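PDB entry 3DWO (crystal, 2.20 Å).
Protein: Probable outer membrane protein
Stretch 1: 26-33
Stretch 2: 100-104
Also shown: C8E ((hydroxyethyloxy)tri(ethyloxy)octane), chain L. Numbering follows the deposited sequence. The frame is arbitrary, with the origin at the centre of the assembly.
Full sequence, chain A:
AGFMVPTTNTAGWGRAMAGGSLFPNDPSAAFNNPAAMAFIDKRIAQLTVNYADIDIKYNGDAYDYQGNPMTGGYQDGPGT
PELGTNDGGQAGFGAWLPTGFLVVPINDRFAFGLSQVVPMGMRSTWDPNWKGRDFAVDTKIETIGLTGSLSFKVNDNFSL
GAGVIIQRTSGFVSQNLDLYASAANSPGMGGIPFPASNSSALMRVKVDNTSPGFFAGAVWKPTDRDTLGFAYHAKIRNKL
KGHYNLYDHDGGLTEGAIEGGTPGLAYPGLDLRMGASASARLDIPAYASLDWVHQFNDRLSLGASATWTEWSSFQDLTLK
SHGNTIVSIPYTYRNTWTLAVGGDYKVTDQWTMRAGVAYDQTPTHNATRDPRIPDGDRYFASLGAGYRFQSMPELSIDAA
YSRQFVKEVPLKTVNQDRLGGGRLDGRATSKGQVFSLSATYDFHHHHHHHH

Stretch 1 (26-33) DPSAAFNN
Stretch 2 100-104: GFLVV

Residues 100-104 form an extended strand, phi from -125° to -140° and psi from 101° to 140°, that runs on in both directions. Against it lies a compact turn. Asp-26 is extended (-102/105); Pro-27 (-56/-19), Ser-28 (-64/-12), Ala-29 (-64/-23) and Ala-30 (-53/-26) then coil, Asp-26 to Ala-29 making a type I turn that leads into a weakly bonded helix. Phe-31 (-119/-53) and Asn-32 (-58/-46) follow, and Asn-33 (-154/89) is extended again. Ala-30 N donates to Pro-27 O at 3.0 Å, and Phe-31 N and Asn-32 N each reach Ser-28 O at 3.2 Å. Register is set by Pro-27 and Phe-101, whose CA atoms lie 5.5 Å apart.

Asp-26 (chi1 t, chi2 7°) caps the turn: its OD1 accepts from Ser-28 N at 3.0 Å, while Ser-28 OG, with chi1 p, donates to Asp-26 OD2 at 2.7 Å. The two bonds tie Ser-28 N and OG to the Asp-26 carboxylate, in the residue whose CA meets the strand's aromatic ring.

No hydrogen bond joins the stretches; packing does the work, with 305 Å² buried. Phe-101 (chi1 m, chi2 -69°) is the centrepiece. Ser-28 CA sits 3.4 Å from the centroid of the Phe-101 ring, 4° off its normal, a CH-pi contact over one face. At the ring edge, Phe-31 CB approaches Phe-101 CE1 to 4.1 Å; Phe-31 takes chi1 t, chi2 68°, and the end of its side chain leads away. Pro-27, its ring C-gamma endo, brings CB to 3.7 Å from Phe-101 CB.

Strand alternation supplies the second anchor. Val-103 (chi1 t) points toward the turn, its CG2 4.1 Å from Pro-27 CB and 4.2 Å from Ala-30 CB, whereas Leu-102 (chi1 t, chi2 p) points away. Ala-30 CB also lies 4.0 Å from Leu-102 O, so its small methyl packs against strand backbone.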

ATOM      1  N   ASP A  26       3.689  16.215  19.040  1.00 37.13           N
ATOM      2  CA  ASP A  26       3.515  14.921  18.392  1.00 36.23           C
ATOM      3  C   ASP A  26       4.744  14.648  17.527  1.00 34.80           C
ATOM      4  O   ASP A  26       4.902  15.231  16.451  1.00 35.33           O
ATOM      5  CB  ASP A  26       2.246  14.937  17.532  1.00 37.09           C
ATOM      6  CG  ASP A  26       2.071  13.667  16.723  1.00 37.23           C
ATOM      7  OD1 ASP A  26       2.849  12.712  16.923  1.00 37.93           O
ATOM      8  OD2 ASP A  26       1.148  13.626  15.886  1.00 39.40           O
ATOM      9  N   PRO A  27       5.630  13.754  17.989  1.00 33.77           N
ATOM     10  CA  PRO A  27       6.857  13.399  17.268  1.00 32.92           C
ATOM     11  C   PRO A  27       6.674  12.895  15.835  1.00 32.24           C
ATOM     12  O   PRO A  27       7.627  12.910  15.053  1.00 31.43           O
ATOM     13  CB  PRO A  27       7.504  12.362  18.183  1.00 32.85           C
ATOM     14  CG  PRO A  27       6.333  11.715  18.843  1.00 33.03           C
ATOM     15  CD  PRO A  27       5.464  12.901  19.179  1.00 33.68           C
ATOM     16  N   SER A  28       5.465  12.461  15.485  1.00 30.13           N
ATOM     17  CA  SER A  28       5.213  11.975  14.127  1.00 30.13           C
ATOM     18  C   SER A  28       5.407  13.106  13.122  1.00 29.13           C
ATOM     19  O   SER A  28       5.453  12.877  11.912  1.00 27.15           O
ATOM     20  CB  SER A  28       3.791  11.426  13.998  1.00 30.77           C
ATOM     21  OG  SER A  28       2.835  12.458  14.159  1.00 33.81           O
ATOM     22  N   ALA A  29       5.515  14.330  13.629  1.00 27.95           N
ATOM     23  CA  ALA A  29       5.712  15.492  12.772  1.00 29.90           C
ATOM     24  C   ALA A  29       7.051  15.412  12.040  1.00 29.34           C
ATOM     25  O   ALA A  29       7.233  16.026  10.994  1.00 29.07           O
ATOM     26  CB  ALA A  29       5.650  16.774  13.606  1.00 31.11           C
ATOM     27  N   ALA A  30       7.990  14.656  12.598  1.00 31.02           N
ATOM     28  CA  ALA A  30       9.307  14.507  11.990  1.00 30.99           C
ATOM     29  C   ALA A  30       9.195  14.075  10.523  1.00 31.73           C
ATOM     30  O   ALA A  30      10.086  14.350   9.716  1.00 33.70           O
ATOM     31  CB  ALA A  30      10.131  13.499  12.777  1.00 29.79           C
ATOM     32  N   PHE A  31       8.095  13.416  10.175  1.00 29.83           N
ATOM     33  CA  PHE A  31       7.903  12.961   8.802  1.00 29.45           C
ATOM     34  C   PHE A  31       6.671  13.562   8.126  1.00 29.33           C
ATOM     35  O   PHE A  31       6.767  14.129   7.040  1.00 29.18           O
ATOM     36  CB  PHE A  31       7.802  11.430   8.764  1.00 28.56           C
ATOM     37  CG  PHE A  31       7.486  10.871   7.402  1.00 28.63           C
ATOM     38  CD1 PHE A  31       8.413  10.949   6.368  1.00 27.05           C
ATOM     39  CD2 PHE A  31       6.249  10.281   7.149  1.00 27.50           C
ATOM     40  CE1 PHE A  31       8.114  10.446   5.101  1.00 28.64           C
ATOM     41  CE2 PHE A  31       5.940   9.776   5.884  1.00 29.19           C
ATOM     42  CZ  PHE A  31       6.874   9.858   4.858  1.00 27.24           C
ATOM     43  N   ASN A  32       5.523  13.440   8.781  1.00 29.96           N
ATOM     44  CA  ASN A  32       4.258  13.925   8.240  1.00 31.53           C
ATOM     45  C   ASN A  32       4.211  15.422   7.906  1.00 33.06           C
ATOM     46  O   ASN A  32       3.723  15.807   6.842  1.00 33.08           O
ATOM     47  CB  ASN A  32       3.140  13.504   9.191  1.00 31.63           C
ATOM     48  CG  ASN A  32       3.066  11.983   9.340  1.00 34.56           C
ATOM     49  OD1 ASN A  32       2.970  11.262   8.345  1.00 33.39           O
ATOM     50  ND2 ASN A  32       3.121  11.492  10.577  1.00 34.22           N
ATOM     51  N   ASN A  33       4.698  16.265   8.808  1.00 33.41           N
ATOM     52  CA  ASN A  33       4.768  17.699   8.543  1.00 33.96           C
ATOM     53  C   ASN A  33       5.894  18.210   9.420  1.00 33.70           C
ATOM     54  O   ASN A  33       5.677  18.613  10.563  1.00 33.94           O
ATOM     55  CB  ASN A  33       3.466  18.436   8.881  1.00 35.70           C
ATOM     56  CG  ASN A  33       3.421  19.837   8.264  1.00 37.95           C
ATOM     57  OD1 ASN A  33       4.424  20.557   8.257  1.00 38.20           O
ATOM     58  ND2 ASN A  33       2.260  20.224   7.742  1.00 37.28           N
ATOM     59  N   GLY A 100       8.914   4.627  14.104  1.00 32.46           N
ATOM     60  CA  GLY A 100       9.689   5.344  15.100  1.00 30.46           C
ATOM     61  C   GLY A 100       9.857   6.816  14.785  1.00 29.83           C
ATOM     62  O   GLY A 100      10.057   7.195  13.631  1.00 28.00           O
ATOM     63  N   PHE A 101       9.774   7.650  15.818  1.00 29.18           N
ATOM     64  CA  PHE A 101       9.927   9.088  15.643  1.00 29.42           C
ATOM     65  C   PHE A 101      10.815   9.685  16.722  1.00 31.77           C
ATOM     66  O   PHE A 101      10.737   9.317  17.900  1.00 31.61           O
ATOM     67  CB  PHE A 101       8.567   9.784  15.682  1.00 28.71           C
ATOM     68  CG  PHE A 101       7.642   9.384  14.568  1.00 28.41           C
ATOM     69  CD1 PHE A 101       7.909   9.758  13.255  1.00 25.96           C
ATOM     70  CD2 PHE A 101       6.493   8.642  14.835  1.00 26.12           C
ATOM     71  CE1 PHE A 101       7.042   9.400  12.220  1.00 27.80           C
ATOM     72  CE2 PHE A 101       5.622   8.279  13.814  1.00 27.01           C
ATOM     73  CZ  PHE A 101       5.894   8.658  12.502  1.00 27.17           C
ATOM     74  N   LEU A 102      11.663  10.614  16.308  1.00 32.08           N
ATOM     75  CA  LEU A 102      12.555  11.291  17.229  1.00 33.60           C
ATOM     76  C   LEU A 102      12.618  12.760  16.840  1.00 33.63           C
ATOM     77  O   LEU A 102      12.867  13.096  15.682  1.00 34.88           O
ATOM     78  CB  LEU A 102      13.953  10.670  17.175  1.00 32.75           C
ATOM     79  CG  LEU A 102      15.010  11.389  18.015  1.00 34.58           C
ATOM     80  CD1 LEU A 102      14.613  11.360  19.483  1.00 34.41           C
ATOM     81  CD2 LEU A 102      16.353  10.720  17.809  1.00 34.76           C
ATOM     82  N   VAL A 103      12.363  13.633  17.807  1.00 33.33           N
ATOM     83  CA  VAL A 103      12.414  15.065  17.562  1.00 33.14           C
ATOM     84  C   VAL A 103      13.375  15.701  18.557  1.00 33.75           C
ATOM     85  O   VAL A 103      13.248  15.514  19.769  1.00 30.36           O
ATOM     86  CB  VAL A 103      11.031  15.715  17.701  1.00 33.42           C
ATOM     87  CG1 VAL A 103      11.155  17.220  17.529  1.00 33.40           C
ATOM     88  CG2 VAL A 103      10.084  15.142  16.656  1.00 32.06           C
ATOM     89  N   VAL A 104      14.337  16.448  18.028  1.00 34.25           N
ATOM     90  CA  VAL A 104      15.352  17.098  18.845  1.00 35.75           C
ATOM     91  C   VAL A 104      15.503  18.573  18.493  1.00 36.42           C
ATOM     92  O   VAL A 104      16.130  18.915  17.488  1.00 35.64           O
ATOM     93  CB  VAL A 104      16.727  16.426  18.646  1.00 35.29           C
ATOM     94  CG1 VAL A 104      17.763  17.085  19.533  1.00 35.18           C
ATOM     95  CG2 VAL A 104      16.629  14.942  18.940  1.00 35.78           C
TER
HETATM   96  C1  C8E L 462      14.888   6.290  13.257  1.00 55.31           C
HETATM   97  C2  C8E L 462      14.585   6.754  14.602  1.00 55.10           C
HETATM   98  C3  C8E L 462      13.477   6.056  15.253  1.00 55.80           C
HETATM   99  C4  C8E L 462      13.353   6.604  16.591  1.00 55.84           C
HETATM  100  C5  C8E L 462      13.415   5.491  17.569  1.00 57.20           C
HETATM  101  C6  C8E L 462      13.082   5.967  18.895  1.00 56.71           C